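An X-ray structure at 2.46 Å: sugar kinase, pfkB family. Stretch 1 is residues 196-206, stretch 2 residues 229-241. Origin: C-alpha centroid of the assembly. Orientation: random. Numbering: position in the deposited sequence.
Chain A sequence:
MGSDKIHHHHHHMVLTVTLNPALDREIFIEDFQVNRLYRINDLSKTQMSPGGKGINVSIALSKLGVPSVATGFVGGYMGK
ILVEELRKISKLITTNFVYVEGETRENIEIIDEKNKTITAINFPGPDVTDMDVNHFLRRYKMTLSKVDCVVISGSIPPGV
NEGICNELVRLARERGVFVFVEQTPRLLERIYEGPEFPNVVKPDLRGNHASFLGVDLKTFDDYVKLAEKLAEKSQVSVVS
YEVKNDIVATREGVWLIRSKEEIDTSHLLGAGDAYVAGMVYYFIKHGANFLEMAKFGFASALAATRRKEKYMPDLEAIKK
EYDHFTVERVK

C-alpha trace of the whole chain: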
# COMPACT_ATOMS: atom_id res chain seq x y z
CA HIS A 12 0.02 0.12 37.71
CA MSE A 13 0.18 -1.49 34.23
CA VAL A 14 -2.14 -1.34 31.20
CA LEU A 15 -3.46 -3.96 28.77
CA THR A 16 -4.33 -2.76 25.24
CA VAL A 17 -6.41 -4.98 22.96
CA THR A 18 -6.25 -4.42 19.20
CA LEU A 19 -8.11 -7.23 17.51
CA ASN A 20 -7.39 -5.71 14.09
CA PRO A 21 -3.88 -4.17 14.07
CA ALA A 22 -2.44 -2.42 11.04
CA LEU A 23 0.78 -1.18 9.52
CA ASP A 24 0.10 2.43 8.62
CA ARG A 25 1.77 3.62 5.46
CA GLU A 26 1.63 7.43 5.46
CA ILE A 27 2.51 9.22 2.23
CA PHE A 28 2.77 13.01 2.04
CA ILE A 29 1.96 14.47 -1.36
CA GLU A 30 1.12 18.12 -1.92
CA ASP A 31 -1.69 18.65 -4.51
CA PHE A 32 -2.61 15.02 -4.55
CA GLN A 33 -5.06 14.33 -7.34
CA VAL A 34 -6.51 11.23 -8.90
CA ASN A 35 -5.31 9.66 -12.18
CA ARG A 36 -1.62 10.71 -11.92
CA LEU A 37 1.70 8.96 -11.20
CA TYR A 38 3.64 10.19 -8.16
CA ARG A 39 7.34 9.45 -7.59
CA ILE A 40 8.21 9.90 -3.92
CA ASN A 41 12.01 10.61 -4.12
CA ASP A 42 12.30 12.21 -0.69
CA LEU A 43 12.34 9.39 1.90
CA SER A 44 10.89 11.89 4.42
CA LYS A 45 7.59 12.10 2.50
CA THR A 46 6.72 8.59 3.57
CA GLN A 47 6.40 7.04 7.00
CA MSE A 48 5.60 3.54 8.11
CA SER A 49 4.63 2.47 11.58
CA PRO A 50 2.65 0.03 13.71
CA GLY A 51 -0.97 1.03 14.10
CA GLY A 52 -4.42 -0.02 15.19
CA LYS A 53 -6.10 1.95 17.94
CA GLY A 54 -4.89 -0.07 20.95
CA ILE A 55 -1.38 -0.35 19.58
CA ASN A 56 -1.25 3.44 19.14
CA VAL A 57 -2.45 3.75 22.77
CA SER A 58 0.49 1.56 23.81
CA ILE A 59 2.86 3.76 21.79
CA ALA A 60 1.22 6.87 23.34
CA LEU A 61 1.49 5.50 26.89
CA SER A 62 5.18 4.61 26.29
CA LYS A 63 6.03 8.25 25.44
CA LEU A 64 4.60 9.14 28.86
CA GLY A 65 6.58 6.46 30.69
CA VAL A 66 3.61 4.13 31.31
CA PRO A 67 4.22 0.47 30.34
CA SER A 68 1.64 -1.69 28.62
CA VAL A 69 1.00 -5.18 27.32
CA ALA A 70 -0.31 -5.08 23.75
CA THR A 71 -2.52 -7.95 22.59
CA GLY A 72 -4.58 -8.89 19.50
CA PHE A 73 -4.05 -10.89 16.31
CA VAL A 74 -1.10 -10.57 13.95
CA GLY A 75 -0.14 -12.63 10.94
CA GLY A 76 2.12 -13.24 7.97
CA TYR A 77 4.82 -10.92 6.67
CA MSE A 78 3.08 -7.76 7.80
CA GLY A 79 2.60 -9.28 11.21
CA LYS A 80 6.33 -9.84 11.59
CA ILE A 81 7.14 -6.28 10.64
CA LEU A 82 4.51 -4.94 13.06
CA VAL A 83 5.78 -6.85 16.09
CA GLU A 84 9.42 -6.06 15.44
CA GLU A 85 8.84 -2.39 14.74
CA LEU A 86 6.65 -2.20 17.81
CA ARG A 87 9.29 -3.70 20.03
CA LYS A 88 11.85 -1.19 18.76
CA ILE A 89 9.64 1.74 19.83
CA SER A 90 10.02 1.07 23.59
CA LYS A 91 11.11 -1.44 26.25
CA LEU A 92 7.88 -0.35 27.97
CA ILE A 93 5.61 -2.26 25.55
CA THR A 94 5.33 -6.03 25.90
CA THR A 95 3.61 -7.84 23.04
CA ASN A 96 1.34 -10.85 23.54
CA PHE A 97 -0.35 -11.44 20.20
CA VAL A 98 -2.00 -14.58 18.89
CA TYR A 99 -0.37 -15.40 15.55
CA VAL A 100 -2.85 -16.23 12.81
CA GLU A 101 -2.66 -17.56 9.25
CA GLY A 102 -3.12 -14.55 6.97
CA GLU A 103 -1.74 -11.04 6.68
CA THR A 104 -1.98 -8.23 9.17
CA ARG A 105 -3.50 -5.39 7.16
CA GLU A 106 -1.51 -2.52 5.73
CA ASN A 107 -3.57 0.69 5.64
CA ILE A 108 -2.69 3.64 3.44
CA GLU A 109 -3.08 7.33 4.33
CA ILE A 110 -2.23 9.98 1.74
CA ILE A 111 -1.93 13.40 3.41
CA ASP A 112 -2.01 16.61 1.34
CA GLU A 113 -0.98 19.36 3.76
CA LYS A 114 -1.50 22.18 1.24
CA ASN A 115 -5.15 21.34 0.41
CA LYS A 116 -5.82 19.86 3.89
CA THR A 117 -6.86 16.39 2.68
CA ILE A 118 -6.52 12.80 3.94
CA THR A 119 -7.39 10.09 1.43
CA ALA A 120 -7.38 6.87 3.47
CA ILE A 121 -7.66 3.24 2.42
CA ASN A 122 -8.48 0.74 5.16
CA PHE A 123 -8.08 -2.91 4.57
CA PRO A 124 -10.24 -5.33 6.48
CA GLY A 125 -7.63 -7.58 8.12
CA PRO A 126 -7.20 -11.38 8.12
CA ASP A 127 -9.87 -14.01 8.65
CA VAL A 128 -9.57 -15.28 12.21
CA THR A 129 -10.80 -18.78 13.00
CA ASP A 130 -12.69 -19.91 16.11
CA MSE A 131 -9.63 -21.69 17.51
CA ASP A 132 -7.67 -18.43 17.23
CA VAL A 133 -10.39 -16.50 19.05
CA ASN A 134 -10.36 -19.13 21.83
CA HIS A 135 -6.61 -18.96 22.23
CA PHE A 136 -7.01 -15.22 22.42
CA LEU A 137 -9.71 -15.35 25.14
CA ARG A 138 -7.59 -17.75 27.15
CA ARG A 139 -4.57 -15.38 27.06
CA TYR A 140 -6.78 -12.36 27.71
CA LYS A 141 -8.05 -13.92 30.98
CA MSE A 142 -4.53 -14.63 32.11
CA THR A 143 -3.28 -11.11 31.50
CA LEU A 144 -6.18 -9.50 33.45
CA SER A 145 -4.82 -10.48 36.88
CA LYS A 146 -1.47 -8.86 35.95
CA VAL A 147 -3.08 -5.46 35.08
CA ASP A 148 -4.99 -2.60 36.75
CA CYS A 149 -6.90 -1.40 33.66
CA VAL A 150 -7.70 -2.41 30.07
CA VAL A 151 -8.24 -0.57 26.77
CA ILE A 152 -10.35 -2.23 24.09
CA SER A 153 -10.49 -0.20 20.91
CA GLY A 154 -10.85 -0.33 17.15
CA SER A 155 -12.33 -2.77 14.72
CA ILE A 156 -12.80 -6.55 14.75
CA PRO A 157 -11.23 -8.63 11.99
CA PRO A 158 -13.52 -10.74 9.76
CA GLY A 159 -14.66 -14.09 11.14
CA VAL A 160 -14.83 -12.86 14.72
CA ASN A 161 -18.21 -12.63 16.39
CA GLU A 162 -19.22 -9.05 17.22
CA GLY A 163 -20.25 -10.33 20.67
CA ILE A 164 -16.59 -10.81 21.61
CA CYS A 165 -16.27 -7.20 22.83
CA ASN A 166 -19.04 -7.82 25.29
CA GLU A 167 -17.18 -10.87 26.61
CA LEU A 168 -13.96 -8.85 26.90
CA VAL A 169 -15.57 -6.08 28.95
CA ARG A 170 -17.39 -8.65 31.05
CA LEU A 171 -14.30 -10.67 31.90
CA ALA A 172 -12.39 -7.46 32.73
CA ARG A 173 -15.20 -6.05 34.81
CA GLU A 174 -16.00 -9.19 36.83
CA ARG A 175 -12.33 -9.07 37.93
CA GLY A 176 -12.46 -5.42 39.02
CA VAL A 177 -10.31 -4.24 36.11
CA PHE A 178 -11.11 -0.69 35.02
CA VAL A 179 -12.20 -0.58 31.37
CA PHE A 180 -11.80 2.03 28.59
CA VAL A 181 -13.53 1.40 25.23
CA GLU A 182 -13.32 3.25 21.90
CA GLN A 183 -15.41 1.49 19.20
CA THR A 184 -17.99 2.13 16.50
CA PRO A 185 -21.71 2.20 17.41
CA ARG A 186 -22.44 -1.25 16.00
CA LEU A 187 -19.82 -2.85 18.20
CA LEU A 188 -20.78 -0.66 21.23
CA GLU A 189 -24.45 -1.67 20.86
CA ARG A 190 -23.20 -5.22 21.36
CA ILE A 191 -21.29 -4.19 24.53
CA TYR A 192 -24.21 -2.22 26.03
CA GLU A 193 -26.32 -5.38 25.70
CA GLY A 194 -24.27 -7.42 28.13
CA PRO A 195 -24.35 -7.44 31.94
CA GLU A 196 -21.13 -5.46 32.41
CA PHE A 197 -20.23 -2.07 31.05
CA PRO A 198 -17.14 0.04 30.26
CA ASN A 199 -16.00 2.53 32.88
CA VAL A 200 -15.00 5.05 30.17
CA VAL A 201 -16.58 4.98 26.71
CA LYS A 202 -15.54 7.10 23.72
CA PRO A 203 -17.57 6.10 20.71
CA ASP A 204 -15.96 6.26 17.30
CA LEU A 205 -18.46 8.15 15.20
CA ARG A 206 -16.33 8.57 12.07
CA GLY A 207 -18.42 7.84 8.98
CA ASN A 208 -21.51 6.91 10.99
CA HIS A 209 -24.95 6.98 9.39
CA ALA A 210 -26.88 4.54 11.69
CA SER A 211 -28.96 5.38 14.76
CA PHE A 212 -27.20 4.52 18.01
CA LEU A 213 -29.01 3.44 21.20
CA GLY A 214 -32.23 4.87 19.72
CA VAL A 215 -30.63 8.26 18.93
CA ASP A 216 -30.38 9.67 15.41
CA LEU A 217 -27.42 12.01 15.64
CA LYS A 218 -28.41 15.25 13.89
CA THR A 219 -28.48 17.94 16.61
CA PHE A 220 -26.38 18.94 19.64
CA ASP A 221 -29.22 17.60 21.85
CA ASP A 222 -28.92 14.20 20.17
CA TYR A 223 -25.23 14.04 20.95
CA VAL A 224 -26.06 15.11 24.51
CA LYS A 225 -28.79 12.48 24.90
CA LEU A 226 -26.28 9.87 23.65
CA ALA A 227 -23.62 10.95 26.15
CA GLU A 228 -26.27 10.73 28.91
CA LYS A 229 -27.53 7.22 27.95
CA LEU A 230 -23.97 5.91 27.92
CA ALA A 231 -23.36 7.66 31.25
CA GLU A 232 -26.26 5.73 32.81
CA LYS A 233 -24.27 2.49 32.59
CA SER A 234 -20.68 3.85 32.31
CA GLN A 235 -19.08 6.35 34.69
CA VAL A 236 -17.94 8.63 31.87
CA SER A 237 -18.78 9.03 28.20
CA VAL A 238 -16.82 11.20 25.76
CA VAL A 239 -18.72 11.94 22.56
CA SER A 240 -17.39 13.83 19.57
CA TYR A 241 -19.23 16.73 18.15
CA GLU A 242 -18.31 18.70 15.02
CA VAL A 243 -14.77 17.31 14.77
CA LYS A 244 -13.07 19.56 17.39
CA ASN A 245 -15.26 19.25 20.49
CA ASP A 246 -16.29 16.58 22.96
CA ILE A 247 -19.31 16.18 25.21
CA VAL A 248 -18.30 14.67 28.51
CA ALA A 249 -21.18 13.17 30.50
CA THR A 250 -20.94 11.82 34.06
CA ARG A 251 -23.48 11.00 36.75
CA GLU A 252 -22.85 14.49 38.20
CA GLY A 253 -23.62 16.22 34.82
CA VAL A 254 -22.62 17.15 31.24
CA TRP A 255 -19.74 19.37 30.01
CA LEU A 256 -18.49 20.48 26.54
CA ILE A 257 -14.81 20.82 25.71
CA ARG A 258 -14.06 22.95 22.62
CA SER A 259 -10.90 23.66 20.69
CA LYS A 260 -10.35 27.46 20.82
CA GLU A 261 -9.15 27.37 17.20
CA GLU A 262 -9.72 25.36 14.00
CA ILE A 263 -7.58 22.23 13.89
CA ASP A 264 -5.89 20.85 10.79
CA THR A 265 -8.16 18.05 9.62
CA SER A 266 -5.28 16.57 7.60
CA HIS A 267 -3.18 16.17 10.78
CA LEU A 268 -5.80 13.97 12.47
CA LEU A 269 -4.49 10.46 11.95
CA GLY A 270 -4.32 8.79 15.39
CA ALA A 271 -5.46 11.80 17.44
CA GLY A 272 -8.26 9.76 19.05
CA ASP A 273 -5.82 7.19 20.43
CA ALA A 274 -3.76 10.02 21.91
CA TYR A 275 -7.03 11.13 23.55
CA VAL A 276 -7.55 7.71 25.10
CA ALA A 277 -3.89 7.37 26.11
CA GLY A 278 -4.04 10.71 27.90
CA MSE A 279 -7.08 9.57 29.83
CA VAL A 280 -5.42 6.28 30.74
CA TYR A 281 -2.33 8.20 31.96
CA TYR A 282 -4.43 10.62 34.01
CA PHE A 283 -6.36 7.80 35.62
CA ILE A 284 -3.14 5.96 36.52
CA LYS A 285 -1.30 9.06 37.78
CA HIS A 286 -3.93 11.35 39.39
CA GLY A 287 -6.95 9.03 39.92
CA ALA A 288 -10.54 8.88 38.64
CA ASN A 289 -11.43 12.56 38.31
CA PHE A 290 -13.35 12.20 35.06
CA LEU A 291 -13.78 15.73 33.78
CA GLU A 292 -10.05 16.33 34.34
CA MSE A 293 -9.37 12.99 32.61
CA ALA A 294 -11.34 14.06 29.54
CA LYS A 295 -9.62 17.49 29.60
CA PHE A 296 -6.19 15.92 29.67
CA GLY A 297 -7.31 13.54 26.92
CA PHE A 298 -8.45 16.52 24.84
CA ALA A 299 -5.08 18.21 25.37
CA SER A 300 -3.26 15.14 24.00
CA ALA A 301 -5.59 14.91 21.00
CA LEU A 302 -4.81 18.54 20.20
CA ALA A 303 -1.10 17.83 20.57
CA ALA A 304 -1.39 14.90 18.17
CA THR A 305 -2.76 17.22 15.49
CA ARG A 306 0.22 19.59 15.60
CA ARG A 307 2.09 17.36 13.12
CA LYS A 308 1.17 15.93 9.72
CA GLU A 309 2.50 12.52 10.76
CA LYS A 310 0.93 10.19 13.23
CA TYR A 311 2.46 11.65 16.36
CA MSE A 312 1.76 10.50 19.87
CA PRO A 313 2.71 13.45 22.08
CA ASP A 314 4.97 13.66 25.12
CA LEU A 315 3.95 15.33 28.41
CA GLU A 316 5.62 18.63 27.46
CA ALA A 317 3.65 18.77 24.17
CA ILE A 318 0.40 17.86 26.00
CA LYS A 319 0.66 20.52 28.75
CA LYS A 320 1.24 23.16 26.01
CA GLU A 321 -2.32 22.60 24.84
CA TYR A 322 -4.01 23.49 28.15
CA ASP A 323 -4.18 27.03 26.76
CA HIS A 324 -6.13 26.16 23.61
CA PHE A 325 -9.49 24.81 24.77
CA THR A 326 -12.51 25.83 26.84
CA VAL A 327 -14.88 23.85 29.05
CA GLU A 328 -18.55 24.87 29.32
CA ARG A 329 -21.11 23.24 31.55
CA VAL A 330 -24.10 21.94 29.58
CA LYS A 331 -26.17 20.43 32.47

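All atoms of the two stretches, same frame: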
# COMPACT_ATOMS: atom_id res chain seq x y z
N GLU A 196 -22.14 -6.40 31.94
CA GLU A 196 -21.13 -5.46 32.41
C GLU A 196 -20.90 -4.38 31.39
O GLU A 196 -21.21 -4.53 30.20
CB GLU A 196 -19.83 -6.20 32.75
CG GLU A 196 -19.94 -7.13 33.99
CD GLU A 196 -20.01 -6.40 35.34
OE1 GLU A 196 -19.96 -5.15 35.38
OE2 GLU A 196 -20.10 -7.08 36.38
N PHE A 197 -20.35 -3.27 31.86
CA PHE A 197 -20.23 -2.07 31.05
C PHE A 197 -18.85 -1.42 31.21
O PHE A 197 -18.20 -1.55 32.25
CB PHE A 197 -21.33 -1.08 31.46
CG PHE A 197 -22.72 -1.60 31.23
CD1 PHE A 197 -23.28 -1.57 29.96
CD2 PHE A 197 -23.45 -2.15 32.28
CE1 PHE A 197 -24.56 -2.06 29.73
CE2 PHE A 197 -24.73 -2.65 32.07
CZ PHE A 197 -25.29 -2.61 30.79
N PRO A 198 -18.38 -0.71 30.16
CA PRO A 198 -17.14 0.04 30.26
C PRO A 198 -17.21 1.15 31.30
O PRO A 198 -18.25 1.75 31.47
CB PRO A 198 -17.01 0.65 28.86
CG PRO A 198 -17.81 -0.22 28.00
CD PRO A 198 -18.96 -0.61 28.81
N ASN A 199 -16.10 1.40 31.97
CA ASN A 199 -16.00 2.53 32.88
C ASN A 199 -15.95 3.87 32.13
O ASN A 199 -16.60 4.85 32.55
CB ASN A 199 -14.77 2.37 33.75
CG ASN A 199 -14.85 1.15 34.61
OD1 ASN A 199 -14.39 0.07 34.23
ND2 ASN A 199 -15.49 1.30 35.76
N VAL A 200 -15.18 3.89 31.04
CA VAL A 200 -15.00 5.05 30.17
C VAL A 200 -15.28 4.63 28.73
O VAL A 200 -14.64 3.72 28.21
CB VAL A 200 -13.55 5.58 30.22
CG1 VAL A 200 -13.41 6.79 29.29
CG2 VAL A 200 -13.14 5.92 31.64
N VAL A 201 -16.24 5.28 28.09
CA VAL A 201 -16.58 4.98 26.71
C VAL A 201 -16.34 6.22 25.85
O VAL A 201 -16.67 7.35 26.25
CB VAL A 201 -18.04 4.46 26.55
CG1 VAL A 201 -19.10 5.52 27.00
CG2 VAL A 201 -18.30 4.02 25.13
N LYS A 202 -15.73 6.02 24.69
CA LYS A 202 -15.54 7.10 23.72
C LYS A 202 -15.91 6.53 22.36
O LYS A 202 -15.11 5.89 21.71
CB LYS A 202 -14.09 7.62 23.76
CG LYS A 202 -13.77 8.59 22.65
CD LYS A 202 -12.76 9.62 23.06
CE LYS A 202 -12.18 10.32 21.83
NZ LYS A 202 -13.22 11.08 21.11
N PRO A 203 -17.16 6.72 21.95
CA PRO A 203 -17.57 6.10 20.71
C PRO A 203 -16.85 6.70 19.52
O PRO A 203 -16.55 7.90 19.51
CB PRO A 203 -19.07 6.42 20.63
CG PRO A 203 -19.44 6.90 21.95
CD PRO A 203 -18.25 7.48 22.57
N ASP A 204 -16.56 5.85 18.54
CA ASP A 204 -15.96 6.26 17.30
C ASP A 204 -17.09 6.52 16.32
O ASP A 204 -17.73 5.59 15.84
CB ASP A 204 -15.06 5.15 16.77
CG ASP A 204 -14.45 5.49 15.43
OD1 ASP A 204 -14.56 6.67 14.98
OD2 ASP A 204 -13.85 4.57 14.84
N LEU A 205 -17.33 7.78 16.01
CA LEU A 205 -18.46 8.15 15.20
C LEU A 205 -18.09 8.44 13.77
O LEU A 205 -18.98 8.70 12.97
CB LEU A 205 -19.16 9.34 15.82
CG LEU A 205 -19.76 9.08 17.20
CD1 LEU A 205 -20.25 10.39 17.79
CD2 LEU A 205 -20.89 8.03 17.12
N ARG A 206 -16.80 8.33 13.44
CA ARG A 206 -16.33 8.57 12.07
C ARG A 206 -17.10 7.75 11.04
O ARG A 206 -17.11 6.52 11.08
CB ARG A 206 -14.83 8.26 11.92
CG ARG A 206 -13.96 9.51 11.81
CD ARG A 206 -12.48 9.25 12.15
NE ARG A 206 -12.26 9.21 13.61
CZ ARG A 206 -11.85 8.14 14.32
NH1 ARG A 206 -11.58 6.96 13.73
NH2 ARG A 206 -11.70 8.27 15.64
N LYS A 229 -27.18 8.65 27.98
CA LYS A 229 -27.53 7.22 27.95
C LYS A 229 -26.33 6.32 28.26
O LYS A 229 -26.44 5.34 29.01
CB LYS A 229 -28.07 6.81 26.57
CG LYS A 229 -29.37 7.45 26.18
CD LYS A 229 -30.22 6.52 25.33
CE LYS A 229 -31.66 7.04 25.18
NZ LYS A 229 -32.61 5.90 25.07
N LEU A 230 -25.20 6.64 27.66
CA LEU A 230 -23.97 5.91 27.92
C LEU A 230 -23.52 6.13 29.35
O LEU A 230 -22.96 5.24 29.96
CB LEU A 230 -22.86 6.36 26.97
CG LEU A 230 -23.09 6.06 25.49
CD1 LEU A 230 -22.10 6.84 24.65
CD2 LEU A 230 -23.00 4.54 25.19
N ALA A 231 -23.77 7.32 29.89
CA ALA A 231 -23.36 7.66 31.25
C ALA A 231 -24.26 7.05 32.32
O ALA A 231 -23.93 7.07 33.51
CB ALA A 231 -23.32 9.16 31.40
N GLU A 232 -25.42 6.52 31.90
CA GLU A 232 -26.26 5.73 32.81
C GLU A 232 -25.55 4.44 33.26
O GLU A 232 -25.63 4.04 34.42
CB GLU A 232 -27.60 5.39 32.16
CG GLU A 232 -28.60 6.55 32.14
CD GLU A 232 -29.76 6.36 31.15
OE1 GLU A 232 -29.95 5.22 30.64
OE2 GLU A 232 -30.48 7.35 30.88
N LYS A 233 -24.86 3.79 32.33
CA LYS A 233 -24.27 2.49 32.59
C LYS A 233 -22.73 2.56 32.75
O LYS A 233 -22.13 1.70 33.39
CB LYS A 233 -24.69 1.53 31.47
CG LYS A 233 -26.22 1.38 31.31
CD LYS A 233 -26.61 0.84 29.92
N SER A 234 -22.11 3.59 32.17
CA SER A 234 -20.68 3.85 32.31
C SER A 234 -20.49 5.09 33.15
O SER A 234 -21.34 5.97 33.15
CB SER A 234 -20.03 4.07 30.95
OG SER A 234 -20.11 2.91 30.14
N GLN A 235 -19.35 5.19 33.83
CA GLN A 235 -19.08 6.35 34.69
C GLN A 235 -18.77 7.61 33.89
O GLN A 235 -19.05 8.71 34.35
CB GLN A 235 -17.92 6.06 35.63
CG GLN A 235 -18.14 4.86 36.54
CD GLN A 235 -16.97 4.61 37.43
OE1 GLN A 235 -15.95 4.07 37.00
NE2 GLN A 235 -17.08 5.02 38.68
N VAL A 236 -18.17 7.46 32.71
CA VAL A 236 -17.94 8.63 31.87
C VAL A 236 -18.03 8.28 30.39
O VAL A 236 -17.55 7.23 29.96
CB VAL A 236 -16.59 9.31 32.21
CG1 VAL A 236 -15.43 8.42 31.84
CG2 VAL A 236 -16.48 10.69 31.54
N SER A 237 -18.69 9.15 29.64
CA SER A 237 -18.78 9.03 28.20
C SER A 237 -18.17 10.27 27.58
O SER A 237 -18.36 11.37 28.08
CB SER A 237 -20.24 8.86 27.77
OG SER A 237 -21.03 9.97 28.14
N VAL A 238 -17.41 10.09 26.50
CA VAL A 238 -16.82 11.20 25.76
C VAL A 238 -17.27 11.05 24.32
O VAL A 238 -16.92 10.08 23.66
CB VAL A 238 -15.29 11.19 25.80
CG1 VAL A 238 -14.75 12.43 25.06
CG2 VAL A 238 -14.79 11.15 27.23
N VAL A 239 -18.07 12.01 23.86
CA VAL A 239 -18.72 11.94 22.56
C VAL A 239 -18.32 13.12 21.69
O VAL A 239 -18.41 14.26 22.11
CB VAL A 239 -20.26 11.91 22.72
CG1 VAL A 239 -20.92 11.94 21.38
CG2 VAL A 239 -20.68 10.67 23.51
N SER A 240 -17.90 12.82 20.47
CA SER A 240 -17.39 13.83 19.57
C SER A 240 -18.51 14.55 18.90
O SER A 240 -19.53 13.95 18.53
CB SER A 240 -16.50 13.24 18.51
OG SER A 240 -15.28 12.92 19.12
N TYR A 241 -18.27 15.84 18.73
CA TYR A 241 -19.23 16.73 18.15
C TYR A 241 -18.50 17.75 17.28
O TYR A 241 -17.64 18.48 17.75
CB TYR A 241 -19.98 17.42 19.26
CG TYR A 241 -21.00 18.36 18.75
CD1 TYR A 241 -22.12 17.90 18.04
CD2 TYR A 241 -20.86 19.74 18.95
CE1 TYR A 241 -23.07 18.78 17.57
CE2 TYR A 241 -21.80 20.63 18.47
CZ TYR A 241 -22.90 20.15 17.78
OH TYR A 241 -23.82 21.03 17.33

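Stretch 1 meets stretch 2 first at Phe197, whose ring lies against the aliphatic part of Lys233: Lys233 CB sits 3.7 Å from the centroid of the Phe197 ring, 13° off its normal, a CH-pi contact over the face. At Pro198 the carbonyl accepts a short hydrogen bond from the side chain of Ser234 (OG to Pro198 O, 2.6 Å).

Asn199 is bound through both backbone and side chain. Its O accepts Val236 N at 3.1 Å and, weakly at 120°, Gln235 N at 3.1 Å, while Asn199 ND2 donates to Gln235 OE1 at 3.1 Å. Between the Val236 N to Asn199 O and Val201 N to Val236 O bonds, Val200 CA approaches Val236 O at 3.4 Å, and the side chains of this bridged pair pack on the same face (Val200 CG2 to Val236 CG1, 3.4 Å). The parallel ladder continues from Val201, with Val201 N to Val236 O at 3.0 Å and Val238 N to Val201 O at 2.8 Å. Val201 turns to the other face, where its CG1 lies 3.9 Å from Leu230 CB.

Beyond Lys202, whose CA is 3.3 Å from Val238 O, Pro203 has no amide hydrogen to extend the ladder. No further hydrogen bonds cross the contact. Pro203 CD abuts Val238 O at 3.1 Å, and side chains add apolar contacts: Pro203 CG to Leu230 CD1, 3.8 Å, and Leu205 CD1 to Val239 CG1, 4.0 Å.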